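Annexin A8 (Homo sapiens, PDB 1W3W) binds calcium and acidic phospholipids and acts as an anticoagulant that indirectly inhibits the thromboplastin-specific complex of blood coagulation. Local coordinates at residues E101-M106 with K133-D138; R96-E101 with I117-S122. All coordinates share one frame; numbering follows the deposited sequence.

Interaction 1. Residues E101-M106 with K133-D138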
ATOM      1  N   GLU A 101       4.228   0.413  -8.872  1.00 15.90           N
ATOM      2  CA  GLU A 101       2.873   0.915  -8.685  1.00 15.81           C
ATOM      3  C   GLU A 101       2.803   2.446  -8.789  1.00 15.79           C
ATOM      4  O   GLU A 101       1.874   2.984  -9.385  1.00 16.22           O
ATOM      5  CB  GLU A 101       2.305   0.442  -7.345  1.00 15.94           C
ATOM      6  CG  GLU A 101       2.016  -1.044  -7.314  1.00 16.84           C
ATOM      7  CD  GLU A 101       0.852  -1.433  -8.202  1.00 19.22           C
ATOM      8  OE1 GLU A 101       1.039  -2.304  -9.065  1.00 23.24           O
ATOM      9  OE2 GLU A 101      -0.249  -0.877  -8.038  1.00 21.95           O
ATOM     10  N   LEU A 102       3.770   3.136  -8.202  1.00 15.50           N
ATOM     11  CA  LEU A 102       3.791   4.599  -8.236  1.00 16.42           C
ATOM     12  C   LEU A 102       4.027   5.112  -9.674  1.00 17.31           C
ATOM     13  O   LEU A 102       3.379   6.058 -10.125  1.00 16.78           O
ATOM     14  CB  LEU A 102       4.873   5.147  -7.299  1.00 15.80           C
ATOM     15  CG  LEU A 102       4.601   4.999  -5.797  1.00 15.66           C
ATOM     16  CD1 LEU A 102       5.870   5.225  -4.987  1.00 15.60           C
ATOM     17  CD2 LEU A 102       3.501   5.949  -5.335  1.00 16.12           C
ATOM     18  N   HIS A 103       4.949   4.466 -10.380  1.00 18.69           N
ATOM     19  CA  HIS A 103       5.224   4.791 -11.790  1.00 20.16           C
ATOM     20  C   HIS A 103       3.977   4.600 -12.638  1.00 20.45           C
ATOM     21  O   HIS A 103       3.622   5.485 -13.417  1.00 20.43           O
ATOM     22  CB  HIS A 103       6.346   3.910 -12.331  1.00 20.66           C
ATOM     23  CG  HIS A 103       6.798   4.263 -13.721  1.00 22.42           C
ATOM     24  ND1 HIS A 103       7.707   5.270 -13.978  1.00 26.77           N
ATOM     25  CD2 HIS A 103       6.497   3.716 -14.923  1.00 24.59           C
ATOM     26  CE1 HIS A 103       7.945   5.326 -15.279  1.00 26.37           C
ATOM     27  NE2 HIS A 103       7.220   4.396 -15.874  1.00 25.49           N
ATOM     28  N   ASP A 104       3.321   3.448 -12.483  1.00 20.47           N
ATOM     29  CA  ASP A 104       2.095   3.157 -13.202  1.00 20.89           C
ATOM     30  C   ASP A 104       1.006   4.180 -12.896  1.00 21.08           C
ATOM     31  O   ASP A 104       0.211   4.510 -13.769  1.00 21.12           O
ATOM     32  CB  ASP A 104       1.547   1.770 -12.867  1.00 21.26           C
ATOM     33  CG  ASP A 104       2.354   0.643 -13.467  1.00 23.13           C
ATOM     34  OD1 ASP A 104       3.309   0.892 -14.245  1.00 24.88           O
ATOM     35  OD2 ASP A 104       2.114  -0.542 -13.165  1.00 25.88           O
ATOM     36  N   ALA A 105       0.964   4.676 -11.661  1.00 20.76           N
ATOM     37  CA  ALA A 105      -0.048   5.650 -11.270  1.00 20.81           C
ATOM     38  C   ALA A 105       0.091   6.967 -12.026  1.00 21.55           C
ATOM     39  O   ALA A 105      -0.894   7.680 -12.185  1.00 20.74           O
ATOM     40  CB  ALA A 105      -0.004   5.915  -9.775  1.00 20.77           C
ATOM     41  N   MET A 106       1.313   7.295 -12.455  1.00 22.35           N
ATOM     42  CA  MET A 106       1.602   8.559 -13.124  1.00 23.63           C
ATOM     43  C   MET A 106       1.868   8.469 -14.640  1.00 24.44           C
ATOM     44  O   MET A 106       1.723   9.469 -15.317  1.00 25.18           O
ATOM     45  CB  MET A 106       2.796   9.237 -12.462  1.00 23.96           C
ATOM     46  CG  MET A 106       2.483   9.814 -11.100  1.00 23.93           C
ATOM     47  SD  MET A 106       3.892  10.580 -10.357  1.00 25.03           S
ATOM     48  CE  MET A 106       4.767   9.147  -9.788  1.00 25.99           C
ATOM     49  N   LYS A 133      14.804   4.913  -3.893  1.00 22.36           N
ATOM     50  CA  LYS A 133      16.002   4.404  -4.546  1.00 23.12           C
ATOM     51  C   LYS A 133      15.633   3.469  -5.682  1.00 22.85           C
ATOM     52  O   LYS A 133      16.199   3.553  -6.772  1.00 22.53           O
ATOM     53  CB  LYS A 133      16.894   3.681  -3.530  1.00 24.07           C
ATOM     54  CG  LYS A 133      18.075   2.938  -4.153  1.00 27.64           C
ATOM     55  CD  LYS A 133      19.304   2.919  -3.226  1.00 32.91           C
ATOM     56  CE  LYS A 133      19.128   1.960  -2.047  1.00 35.31           C
ATOM     57  NZ  LYS A 133      20.412   1.245  -1.720  1.00 38.06           N
ATOM     58  N   ALA A 134      14.672   2.579  -5.438  1.00 22.79           N
ATOM     59  CA  ALA A 134      14.214   1.639  -6.452  1.00 22.64           C
ATOM     60  C   ALA A 134      13.607   2.369  -7.648  1.00 23.04           C
ATOM     61  O   ALA A 134      13.845   1.983  -8.792  1.00 23.07           O
ATOM     62  CB  ALA A 134      13.189   0.658  -5.859  1.00 22.62           C
ATOM     63  N   TYR A 135      12.822   3.409  -7.377  1.00 23.37           N
ATOM     64  CA  TYR A 135      12.156   4.185  -8.422  1.00 24.26           C
ATOM     65  C   TYR A 135      13.168   4.867  -9.360  1.00 25.86           C
ATOM     66  O   TYR A 135      12.978   4.873 -10.572  1.00 25.43           O
ATOM     67  CB  TYR A 135      11.236   5.227  -7.795  1.00 23.62           C
ATOM     68  CG  TYR A 135      10.360   5.984  -8.765  1.00 22.74           C
ATOM     69  CD1 TYR A 135      10.858   7.076  -9.482  1.00 22.52           C
ATOM     70  CD2 TYR A 135       9.026   5.638  -8.945  1.00 22.61           C
ATOM     71  CE1 TYR A 135      10.056   7.780 -10.373  1.00 21.57           C
ATOM     72  CE2 TYR A 135       8.214   6.336  -9.815  1.00 22.20           C
ATOM     73  CZ  TYR A 135       8.736   7.410 -10.529  1.00 22.44           C
ATOM     74  OH  TYR A 135       7.932   8.102 -11.385  1.00 22.61           O
ATOM     75  N   GLU A 136      14.227   5.437  -8.799  1.00 28.00           N
ATOM     76  CA  GLU A 136      15.252   6.081  -9.619  1.00 30.43           C
ATOM     77  C   GLU A 136      16.064   5.067 -10.421  1.00 31.27           C
ATOM     78  O   GLU A 136      16.387   5.322 -11.583  1.00 31.34           O
ATOM     79  CB  GLU A 136      16.173   6.965  -8.776  1.00 31.33           C
ATOM     80  CG  GLU A 136      16.600   8.224  -9.518  1.00 34.58           C
ATOM     81  CD  GLU A 136      17.834   8.860  -8.924  1.00 39.38           C
ATOM     82  OE1 GLU A 136      17.840   9.096  -7.693  1.00 42.95           O
ATOM     83  OE2 GLU A 136      18.797   9.116  -9.690  1.00 43.26           O
ATOM     84  N   GLU A 137      16.357   3.917  -9.814  1.00 32.14           N
ATOM     85  CA  GLU A 137      17.100   2.837 -10.469  1.00 33.25           C
ATOM     86  C   GLU A 137      16.350   2.251 -11.665  1.00 33.55           C
ATOM     87  O   GLU A 137      16.951   1.963 -12.695  1.00 33.50           O
ATOM     88  CB  GLU A 137      17.438   1.711  -9.475  1.00 33.71           C
ATOM     89  CG  GLU A 137      18.659   1.979  -8.602  1.00 35.94           C
ATOM     90  CD  GLU A 137      18.815   0.983  -7.449  1.00 39.87           C
ATOM     91  OE1 GLU A 137      18.129  -0.068  -7.459  1.00 40.53           O
ATOM     92  OE2 GLU A 137      19.633   1.255  -6.523  1.00 42.00           O
ATOM     93  N   ASP A 138      15.036   2.095 -11.536  1.00 33.74           N
ATOM     94  CA  ASP A 138      14.250   1.404 -12.546  1.00 34.03           C
ATOM     95  C   ASP A 138      13.715   2.346 -13.613  1.00 33.85           C
ATOM     96  O   ASP A 138      13.513   1.924 -14.744  1.00 33.67           O
ATOM     97  CB  ASP A 138      13.076   0.657 -11.905  1.00 34.25           C
ATOM     98  CG  ASP A 138      13.518  -0.577 -11.149  1.00 35.45           C
ATOM     99  OD1 ASP A 138      12.718  -1.080 -10.338  1.00 34.12           O
ATOM    100  OD2 ASP A 138      14.647  -1.102 -11.290  1.00 37.46           O
TER
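The ring of Tyr135 reaches out from helix 125-139 and lies against one turn of helix 96-107, touching Leu102, His103 and Met106. Both helices belong to the second annexin repeat, a compact all-helical bundle. The axes of segments 101-106 and 133-138 approach to 11.0 Å and cross at -63°, a gap wide enough that one long aromatic residue does the bridging. CG of Tyr135 stands anti to the backbone N (chi1 -173°), which carries the ring across to the other backbone. Its CE2 comes edge-on to the His103 main chain, 3.8 Å from His103 N, and also lies 4.3 Å from Leu102 CB. A slim, flat ring suits this place because it can slip in close to a helix backbone. The rings of His103 and Tyr135 are neither stacked nor edge-to-face: their planes meet at 59° with centroids 6.0 Å apart. His103 is instead stacked on Tyr139, and Tyr135 and Tyr139 meet edge-to-face, so the three rings form an aromatic cluster.

Flexible Met106 approaches from the next turn of its helix. Its chain bends at the last torsion, bringing the methyl CE to the hydroxyl end of Tyr135, while Leu102 continues inward to Leu120 of helix 113-122. The Tyr135 hydroxyl is hydrogen-bonded to Asp146 of helix 143-150, so the ring is held at its far end as well as along its edge. Without the ring, as with an alanine here, a gap is likely to open beside Leu102 and Met106, and Asp146 would lose its hydroxyl mate. Around Tyr135 OH, Met106 CE sits 3.7 Å away, and His103 ND1, with OH near the plane of its ring, lies at 3.8 Å without a hydrogen bond.

Interaction 2. Residues R96-E101 with I117-S122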
ATOM      1  N   ARG A  96      10.746  -2.300  -4.816  1.00 15.86           N
ATOM      2  CA  ARG A  96      10.613  -2.264  -6.261  1.00 16.28           C
ATOM      3  C   ARG A  96       9.163  -2.404  -6.691  1.00 15.36           C
ATOM      4  O   ARG A  96       8.756  -1.764  -7.656  1.00 15.87           O
ATOM      5  CB  ARG A  96      11.471  -3.349  -6.914  1.00 17.12           C
ATOM      6  CG  ARG A  96      12.946  -3.108  -6.703  1.00 21.46           C
ATOM      7  CD  ARG A  96      13.864  -3.879  -7.638  1.00 27.47           C
ATOM      8  NE  ARG A  96      13.398  -3.794  -9.024  1.00 31.66           N
ATOM      9  CZ  ARG A  96      13.759  -4.621 -10.000  0.80 35.73           C
ATOM     10  NH1 ARG A  96      14.619  -5.614  -9.775  0.80 36.87           N
ATOM     11  NH2 ARG A  96      13.254  -4.451 -11.217  0.80 37.97           N
ATOM     12  N   TYR A  97       8.371  -3.187  -5.958  1.00 14.37           N
ATOM     13  CA  TYR A  97       6.951  -3.330  -6.263  1.00 13.92           C
ATOM     14  C   TYR A  97       6.211  -2.003  -6.140  1.00 13.88           C
ATOM     15  O   TYR A  97       5.496  -1.593  -7.055  1.00 14.20           O
ATOM     16  CB  TYR A  97       6.294  -4.353  -5.336  1.00 13.91           C
ATOM     17  CG  TYR A  97       4.822  -4.523  -5.601  1.00 13.50           C
ATOM     18  CD1 TYR A  97       4.346  -4.723  -6.901  1.00 13.82           C
ATOM     19  CD2 TYR A  97       3.901  -4.502  -4.563  1.00 13.32           C
ATOM     20  CE1 TYR A  97       2.996  -4.889  -7.146  1.00 12.97           C
ATOM     21  CE2 TYR A  97       2.552  -4.682  -4.805  1.00 14.56           C
ATOM     22  CZ  TYR A  97       2.103  -4.863  -6.097  1.00 14.00           C
ATOM     23  OH  TYR A  97       0.753  -5.028  -6.334  1.00 13.37           O
ATOM     24  N   GLU A  98       6.384  -1.334  -5.002  1.00 14.01           N
ATOM     25  CA  GLU A  98       5.750  -0.036  -4.763  1.00 13.93           C
ATOM     26  C   GLU A  98       6.210   1.026  -5.771  1.00 13.98           C
ATOM     27  O   GLU A  98       5.410   1.838  -6.234  1.00 13.26           O
ATOM     28  CB  GLU A  98       5.994   0.443  -3.324  1.00 14.08           C
ATOM     29  CG  GLU A  98       5.176  -0.308  -2.288  1.00 14.47           C
ATOM     30  CD  GLU A  98       5.901  -1.507  -1.702  1.00 14.73           C
ATOM     31  OE1 GLU A  98       5.512  -1.929  -0.605  1.00 18.14           O
ATOM     32  OE2 GLU A  98       6.855  -2.032  -2.314  1.00 13.91           O
ATOM     33  N   ALA A  99       7.496   1.011  -6.107  1.00 14.58           N
ATOM     34  CA  ALA A  99       8.030   1.897  -7.142  1.00 15.16           C
ATOM     35  C   ALA A  99       7.326   1.687  -8.485  1.00 15.75           C
ATOM     36  O   ALA A  99       7.019   2.659  -9.176  1.00 16.34           O
ATOM     37  CB  ALA A  99       9.509   1.700  -7.294  1.00 15.31           C
ATOM     38  N   LYS A 100       7.070   0.436  -8.846  1.00 15.86           N
ATOM     39  CA  LYS A 100       6.340   0.126 -10.067  1.00 16.66           C
ATOM     40  C   LYS A 100       4.906   0.646  -9.996  1.00 16.28           C
ATOM     41  O   LYS A 100       4.426   1.257 -10.947  1.00 15.67           O
ATOM     42  CB  LYS A 100       6.341  -1.375 -10.347  1.00 17.46           C
ATOM     43  CG  LYS A 100       5.563  -1.795 -11.624  1.00 20.20           C
ATOM     44  CD  LYS A 100       4.532  -2.873 -11.317  1.00 25.08           C
ATOM     45  CE  LYS A 100       4.024  -3.573 -12.591  1.00 27.04           C
ATOM     46  NZ  LYS A 100       3.435  -2.612 -13.563  1.00 28.06           N
ATOM     47  N   GLU A 101       4.228   0.413  -8.872  1.00 15.90           N
ATOM     48  CA  GLU A 101       2.873   0.915  -8.685  1.00 15.81           C
ATOM     49  C   GLU A 101       2.803   2.446  -8.789  1.00 15.79           C
ATOM     50  O   GLU A 101       1.874   2.984  -9.385  1.00 16.22           O
ATOM     51  CB  GLU A 101       2.305   0.442  -7.345  1.00 15.94           C
ATOM     52  CG  GLU A 101       2.016  -1.044  -7.314  1.00 16.84           C
ATOM     53  CD  GLU A 101       0.852  -1.433  -8.202  1.00 19.22           C
ATOM     54  OE1 GLU A 101       1.039  -2.304  -9.065  1.00 23.24           O
ATOM     55  OE2 GLU A 101      -0.249  -0.877  -8.038  1.00 21.95           O
ATOM     56  N   ILE A 117      -1.219   8.397  -2.616  1.00 13.95           N
ATOM     57  CA  ILE A 117      -1.566   8.714  -1.224  1.00 13.79           C
ATOM     58  C   ILE A 117      -1.361   7.505  -0.297  1.00 13.75           C
ATOM     59  O   ILE A 117      -0.738   7.609   0.764  1.00 13.37           O
ATOM     60  CB  ILE A 117      -3.048   9.193  -1.157  1.00 13.63           C
ATOM     61  CG1 ILE A 117      -3.173  10.599  -1.763  1.00 14.42           C
ATOM     62  CG2 ILE A 117      -3.582   9.160   0.272  1.00 14.39           C
ATOM     63  CD1 ILE A 117      -4.577  10.990  -2.203  1.00 16.60           C
ATOM     64  N   GLU A 118      -1.914   6.367  -0.710  1.00 13.64           N
ATOM     65  CA  GLU A 118      -1.865   5.132   0.068  1.00 13.26           C
ATOM     66  C   GLU A 118      -0.438   4.749   0.382  1.00 12.89           C
ATOM     67  O   GLU A 118      -0.103   4.474   1.527  1.00 12.45           O
ATOM     68  CB  GLU A 118      -2.572   4.007  -0.704  1.00 13.05           C
ATOM     69  CG  GLU A 118      -2.376   2.601  -0.158  1.00 12.85           C
ATOM     70  CD  GLU A 118      -2.694   1.553  -1.211  1.00 13.08           C
ATOM     71  OE1 GLU A 118      -3.870   1.418  -1.581  1.00 11.92           O
ATOM     72  OE2 GLU A 118      -1.766   0.870  -1.670  1.00 11.09           O
ATOM     73  N   ILE A 119       0.405   4.711  -0.634  1.00 13.14           N
ATOM     74  CA  ILE A 119       1.770   4.264  -0.433  1.00 14.15           C
ATOM     75  C   ILE A 119       2.565   5.268   0.401  1.00 14.43           C
ATOM     76  O   ILE A 119       3.234   4.879   1.374  1.00 13.55           O
ATOM     77  CB  ILE A 119       2.461   3.967  -1.762  1.00 14.63           C
ATOM     78  CG1 ILE A 119       1.754   2.796  -2.443  1.00 15.99           C
ATOM     79  CG2 ILE A 119       3.916   3.615  -1.518  1.00 15.49           C
ATOM     80  CD1 ILE A 119       2.282   2.472  -3.810  1.00 16.72           C
ATOM     81  N   LEU A 120       2.477   6.549   0.057  1.00 14.61           N
ATOM     82  CA  LEU A 120       3.280   7.552   0.761  1.00 15.14           C
ATOM     83  C   LEU A 120       2.869   7.720   2.236  1.00 15.38           C
ATOM     84  O   LEU A 120       3.715   7.974   3.096  1.00 15.88           O
ATOM     85  CB  LEU A 120       3.267   8.901   0.028  1.00 15.73           C
ATOM     86  CG  LEU A 120       4.378   9.077  -1.022  1.00 17.24           C
ATOM     87  CD1 LEU A 120       4.428   7.931  -2.005  1.00 18.09           C
ATOM     88  CD2 LEU A 120       4.253  10.401  -1.766  1.00 19.08           C
ATOM     89  N   ALA A 121       1.587   7.566   2.533  1.00 15.45           N
ATOM     90  CA  ALA A 121       1.103   7.729   3.901  1.00 15.86           C
ATOM     91  C   ALA A 121       1.297   6.496   4.779  1.00 16.33           C
ATOM     92  O   ALA A 121       1.442   6.619   6.004  1.00 17.57           O
ATOM     93  CB  ALA A 121      -0.343   8.145   3.890  1.00 16.13           C
ATOM     94  N   SER A 122       1.309   5.310   4.190  1.00 15.79           N
ATOM     95  CA  SER A 122       1.286   4.084   4.993  1.00 16.06           C
ATOM     96  C   SER A 122       2.669   3.463   5.164  1.00 16.40           C
ATOM     97  O   SER A 122       2.846   2.566   5.972  1.00 17.08           O
ATOM     98  CB  SER A 122       0.316   3.069   4.391  1.00 15.49           C
ATOM     99  OG  SER A 122       0.769   2.637   3.121  1.00 14.76           O
TER
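On one face of the Tyr97 ring, offset toward the rim, lies CG of Glu101, and the neighbouring CB of that same Glu101 meets Ile119 CD1 across the contact at 4.1 Å. The flat carboxylates are turned to other partners. Glu98 OE1 pairs with Arg123 and its OE2 takes the backbone N-H of Tyr95, so what Glu98 offers helix 113-122 is aliphatic: its CG stands 4.2 Å from Ile119 CG2. Ile119 suits this place because its two branches serve both sites. CG2 touches the Glu98 stem, the two side chains crossing at a slant, while the extended CG1 arm (chi2 176°) brings CD1 up against one turn of helix 96-107, where it meets both Glu101 CB and the carbonyl of Glu98, with Ile119 CD1 4.0 Å from Glu98 O.

Within helix 113-122, Glu118 O is gripped twice, by the backbone N of Ser122 and by the Ser122 hydroxyl, from opposite faces of its plane. The OG donor comes to 2.6 Å from Glu118 O and is tilted 30° from that plane. A small serine can thus bury its hydroxyl against its own helix.

Both helices face the fourth annexin repeat, whose Arg278 forms salt bridges with Glu101 and Glu118; Glu118 also pairs with Arg261. This network is consistent with the hydrophilic central pore of annexins, lined by helices of the second and fourth repeats. Glu101 OE2 and Glu118 OE2 remain 6.8 Å apart, a like-charge pair whose repulsion Arg278, bonded to both, probably eases. The chemistry therefore divides: apolar stems and Ile119 join the two helices directly, whereas the carboxylates find their arginine partners outside the two segments.

From the N terminus, the chain enters the second annexin repeat on helix 96-107, which supplies one side of both contacts and shares Glu101 between them. Helix 113-122 then returns, and interaction 2 closes a loop with 15 residues between its segments. Helix 125-139 follows at once, and interaction 1 closes a longer one with 26 between. The segments alternate along the sequence, so the two loops cross instead of nesting. Helix 96-107 is thereby tied to two successive helices, and the contacts join directly: Leu102 packs on Ile119, and Arg96 forms a salt bridge with Asp138. Interaction 2 sits nearer the centre of the molecule, interaction 1 farther out.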